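Side-chain contacts in uncharacterized protein (Enterococcus faecalis, PDB 3PM7), which is of unknown function but belongs to the family of the transcriptional coactivator PC4, a single-stranded DNA-binding protein, and so may bind nucleic acid: residues Ser17-Ala20 against Arg21-Lys25; Phe62-Leu65 against Ser66-Ile69. All coordinates share one frame; numbering follows the deposited sequence.

Overall arrangement
The two contacts illustrate local side-chain contacts in two settings, a hairpin turn and a helix. Contact 1 (17-20 with 21-25) closes the hairpin between strands 9-18 and 24-30 of the four-stranded antiparallel sheet; contact 2 (62-65 with 66-69) lies along helix 59-71, which follows the last strand of that sheet. Their centres are about 25 Å apart and their nearest atoms about 12 Å, so they do not touch within the chain. The second subunit relates them: Ser17 and Lys25 of contact 1 reach Glu61 on its helix 59-71, while Ile69 of contact 2 packs on the same residue of that helix. A sulfate, probably from the crystallisation liquor, sits beside contact 1.

Contact 1 of 2, residues Ser17-Ala20 against Arg21-Lys25; sequences SENA and RGWRK. With SO4 (sulfate ion), chain D.
Ser17 meets Lys25 near the end of the paired strands: its OG lies 3.6 Å from Lys25 CB, and its carbonyl O accepts a long, bent bond from Lys25 N. Both polar ends turn to the second subunit, Ser17 OG as a hydrogen-bond partner and Lys25 NZ as a salt-bridge partner of Glu61 there. On the other face of the strand pair, Glu18 and Arg24 touch through their aliphatic parts, CG to CG at 3.9 Å. The carboxylate does not pair with the guanidinium, whose NH1 forms a salt bridge with Glu26 instead. Asn19 then organises the turn. With CG set between its own N and carbonyl carbon (chi1 70°), the amide is turned toward the backbone of Arg21-Trp23, and OD1 takes two backbone donors from opposite faces of its plane, Arg21 N at 2.9 Å and Trp23 N at 3.1 Å. The first of these makes an Asx turn. The Asn19 backbone is held as well: its N donates to Trp23 O at 2.9 Å, and its O accepts from Gly22 N at 2.8 Å. Ala20 contributes its carbonyl O, linked to Arg21 NH1 through a water that lies unusually close to that oxygen. The bent Arg21 chain also brings NH2 to O1 of the sulfate at 3.0 Å, with NE making weaker bonds to the same ion. A type I turn from Asn19 to Gly22, glycine at positive phi (83°), and the Asn19-Trp23 bond together form a 3:5 beta hairpin with a G1 beta bulge.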
# COMPACT_ATOMS: atom_id res chain seq x y z
N SER A 17 -6.68 -8.20 -4.82
CA SER A 17 -8.03 -8.18 -5.35
C SER A 17 -7.98 -8.23 -6.86
O SER A 17 -6.91 -8.08 -7.46
CB SER A 17 -8.78 -6.92 -4.90
OG SER A 17 -8.31 -5.76 -5.58
N GLU A 18 -9.13 -8.44 -7.49
CA GLU A 18 -9.19 -8.36 -8.95
C GLU A 18 -10.56 -7.84 -9.34
O GLU A 18 -11.56 -8.25 -8.76
CB GLU A 18 -8.94 -9.74 -9.56
CG GLU A 18 -9.05 -9.76 -11.08
CD GLU A 18 -8.74 -11.13 -11.68
OE1 GLU A 18 -9.13 -12.14 -11.08
OE2 GLU A 18 -8.11 -11.18 -12.75
N ASN A 19 -10.64 -6.95 -10.31
CA ASN A 19 -11.96 -6.43 -10.68
C ASN A 19 -12.45 -7.03 -11.99
O ASN A 19 -11.80 -7.90 -12.58
CB ASN A 19 -11.97 -4.90 -10.71
CG ASN A 19 -11.18 -4.32 -11.87
OD1 ASN A 19 -10.90 -5.00 -12.87
ND2 ASN A 19 -10.83 -3.04 -11.77
N ALA A 20 -13.60 -6.55 -12.45
CA ALA A 20 -14.34 -7.17 -13.53
C ALA A 20 -13.66 -6.95 -14.86
O ALA A 20 -14.06 -7.53 -15.88
CB ALA A 20 -15.79 -6.63 -13.55
N ARG A 21 -12.63 -6.11 -14.85
CA ARG A 21 -11.84 -5.82 -16.04
C ARG A 21 -10.47 -6.51 -15.94
O ARG A 21 -9.58 -6.29 -16.78
CB ARG A 21 -11.65 -4.30 -16.19
CG ARG A 21 -12.95 -3.52 -16.42
CD ARG A 21 -13.77 -4.11 -17.58
NE ARG A 21 -13.00 -4.15 -18.83
CZ ARG A 21 -13.28 -4.95 -19.86
NH1 ARG A 21 -14.29 -5.81 -19.78
NH2 ARG A 21 -12.56 -4.91 -20.96
N GLY A 22 -10.29 -7.32 -14.91
CA GLY A 22 -9.04 -8.06 -14.78
C GLY A 22 -7.90 -7.28 -14.15
O GLY A 22 -6.80 -7.79 -14.02
N TRP A 23 -8.14 -6.04 -13.75
CA TRP A 23 -7.08 -5.29 -13.07
C TRP A 23 -6.96 -5.86 -11.67
O TRP A 23 -7.95 -6.28 -11.08
CB TRP A 23 -7.42 -3.80 -13.01
CG TRP A 23 -7.19 -3.06 -14.30
CD1 TRP A 23 -7.81 -3.28 -15.49
CD2 TRP A 23 -6.31 -1.95 -14.51
NE1 TRP A 23 -7.36 -2.40 -16.44
CE2 TRP A 23 -6.44 -1.56 -15.86
CE3 TRP A 23 -5.41 -1.25 -13.69
CZ2 TRP A 23 -5.70 -0.51 -16.41
CZ3 TRP A 23 -4.68 -0.20 -14.24
CH2 TRP A 23 -4.83 0.16 -15.59
N ARG A 24 -5.74 -5.86 -11.12
CA ARG A 24 -5.52 -6.40 -9.79
C ARG A 24 -4.77 -5.40 -8.92
O ARG A 24 -3.86 -4.73 -9.39
CB ARG A 24 -4.65 -7.67 -9.88
CG ARG A 24 -5.27 -8.83 -10.66
CD ARG A 24 -4.18 -9.49 -11.50
NE ARG A 24 -3.80 -10.81 -11.02
CZ ARG A 24 -2.55 -11.28 -11.02
NH1 ARG A 24 -1.54 -10.53 -11.46
NH2 ARG A 24 -2.31 -12.50 -10.58
N LYS A 25 -5.12 -5.34 -7.64
CA LYS A 25 -4.31 -4.59 -6.69
C LYS A 25 -3.25 -5.53 -6.16
O LYS A 25 -3.57 -6.63 -5.70
CB LYS A 25 -5.17 -4.03 -5.54
CG LYS A 25 -4.46 -2.90 -4.79
CD LYS A 25 -5.38 -2.14 -3.82
CE LYS A 25 -6.38 -1.23 -4.53
NZ LYS A 25 -7.50 -0.83 -3.57
S SO4 D . -10.22 -1.87 -19.88
O1 SO4 D . -11.33 -2.20 -20.77
O2 SO4 D . -9.08 -1.41 -20.68
O3 SO4 D . -10.64 -0.82 -18.95
O4 SO4 D . -9.82 -3.04 -19.12
O HOH W 1 -15.93 -6.94 -17.50

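Contact 2 of 2, residues Phe62-Leu65 against Ser66-Ile69; sequences FAEL and SKTI
Lys67 and Glu64 run side by side on the outside of helix 59-71, three residues apart, and the lysine can be followed outward from the backbone. Its CB rests 3.5 Å from Ala63 O, the carbonyl that accepts the Lys67 N-H in a nearly straight helical bond. CG leaves opposite the backbone N (chi1 167°), and the chain runs on extended before it bends twice, at chi3 and chi4. The bend at chi3 brings CE to 3.3 Å from Glu64 OE1, and the further bend at chi4 leaves NZ, at the tip, 3.7 Å from the same oxygen. The carboxylate thus meets the last methylene more closely than the ammonium, and the salt bridge is a long one. Next along the helix, Thr68 bonds back to the main chain one turn earlier: with OG1 beside its own N (chi1 -66°), the hydroxyl donates to Glu64 O at 2.8 Å. Thr68 N bonds to that oxygen at 3.1 Å from the opposite face of the carbonyl plane. Leu65 and Ile69 belong to the apolar side, side by side and pointing the same way, with Leu65 CD1 4.1 Å from Ile69 CG1. Leu65 also packs on Leu57 of strand 54-57, and Ile69 on Ile69 of the second subunit. The helix is therefore amphipathic. On its outer side the long ion pair probably adds only modestly to stability, whereas the hydroxyl of the buried Thr68 has its hydrogen satisfied by a main-chain oxygen, which is consistent with a polar residue packing against Ala14 of the second subunit.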
# COMPACT_ATOMS: atom_id res chain seq x y z
N PHE A 62 8.14 -0.23 5.07
CA PHE A 62 7.60 -1.58 4.97
C PHE A 62 7.84 -2.38 6.24
O PHE A 62 7.06 -3.28 6.56
CB PHE A 62 8.15 -2.35 3.76
CG PHE A 62 7.44 -3.64 3.53
CD1 PHE A 62 7.98 -4.84 3.98
CD2 PHE A 62 6.18 -3.65 2.95
CE1 PHE A 62 7.30 -6.03 3.80
CE2 PHE A 62 5.48 -4.83 2.77
CZ PHE A 62 6.04 -6.03 3.20
N ALA A 63 8.93 -2.08 6.94
CA ALA A 63 9.21 -2.78 8.18
C ALA A 63 8.22 -2.30 9.24
O ALA A 63 7.67 -3.11 9.99
CB ALA A 63 10.64 -2.55 8.64
N GLU A 64 7.98 -0.99 9.29
CA GLU A 64 6.98 -0.40 10.18
C GLU A 64 5.57 -0.88 9.90
O GLU A 64 4.80 -1.14 10.81
CB GLU A 64 7.02 1.13 10.09
CG GLU A 64 8.17 1.76 10.85
CD GLU A 64 7.99 1.72 12.36
OE1 GLU A 64 6.87 1.38 12.82
OE2 GLU A 64 8.96 2.03 13.08
N LEU A 65 5.22 -0.99 8.62
CA LEU A 65 3.93 -1.55 8.24
C LEU A 65 3.86 -2.97 8.75
O LEU A 65 2.82 -3.43 9.23
CB LEU A 65 3.77 -1.54 6.72
CG LEU A 65 2.47 -2.19 6.25
CD1 LEU A 65 1.24 -1.57 6.91
CD2 LEU A 65 2.36 -2.08 4.74
N SER A 66 4.98 -3.67 8.66
CA SER A 66 5.05 -5.09 9.00
C SER A 66 5.01 -5.33 10.51
O SER A 66 4.33 -6.24 10.98
CB SER A 66 6.30 -5.71 8.37
OG SER A 66 6.12 -7.09 8.14
N LYS A 67 5.73 -4.51 11.28
CA LYS A 67 5.66 -4.56 12.73
C LYS A 67 4.24 -4.26 13.22
O LYS A 67 3.77 -4.83 14.21
CB LYS A 67 6.64 -3.56 13.34
CG LYS A 67 6.43 -3.31 14.84
CD LYS A 67 7.47 -2.35 15.42
CE LYS A 67 7.11 -0.89 15.16
NZ LYS A 67 5.91 -0.44 15.95
N THR A 68 3.56 -3.35 12.53
CA THR A 68 2.19 -2.97 12.85
C THR A 68 1.21 -4.10 12.58
O THR A 68 0.40 -4.48 13.44
CB THR A 68 1.77 -1.74 12.04
OG1 THR A 68 2.57 -0.62 12.45
CG2 THR A 68 0.29 -1.43 12.23
N ILE A 69 1.29 -4.65 11.37
CA ILE A 69 0.38 -5.72 10.98
C ILE A 69 0.54 -6.95 11.88
O ILE A 69 -0.45 -7.63 12.19
CB ILE A 69 0.55 -6.08 9.49
CG1 ILE A 69 -0.13 -5.00 8.65
CG2 ILE A 69 -0.01 -7.45 9.20
CD1 ILE A 69 -0.29 -5.35 7.19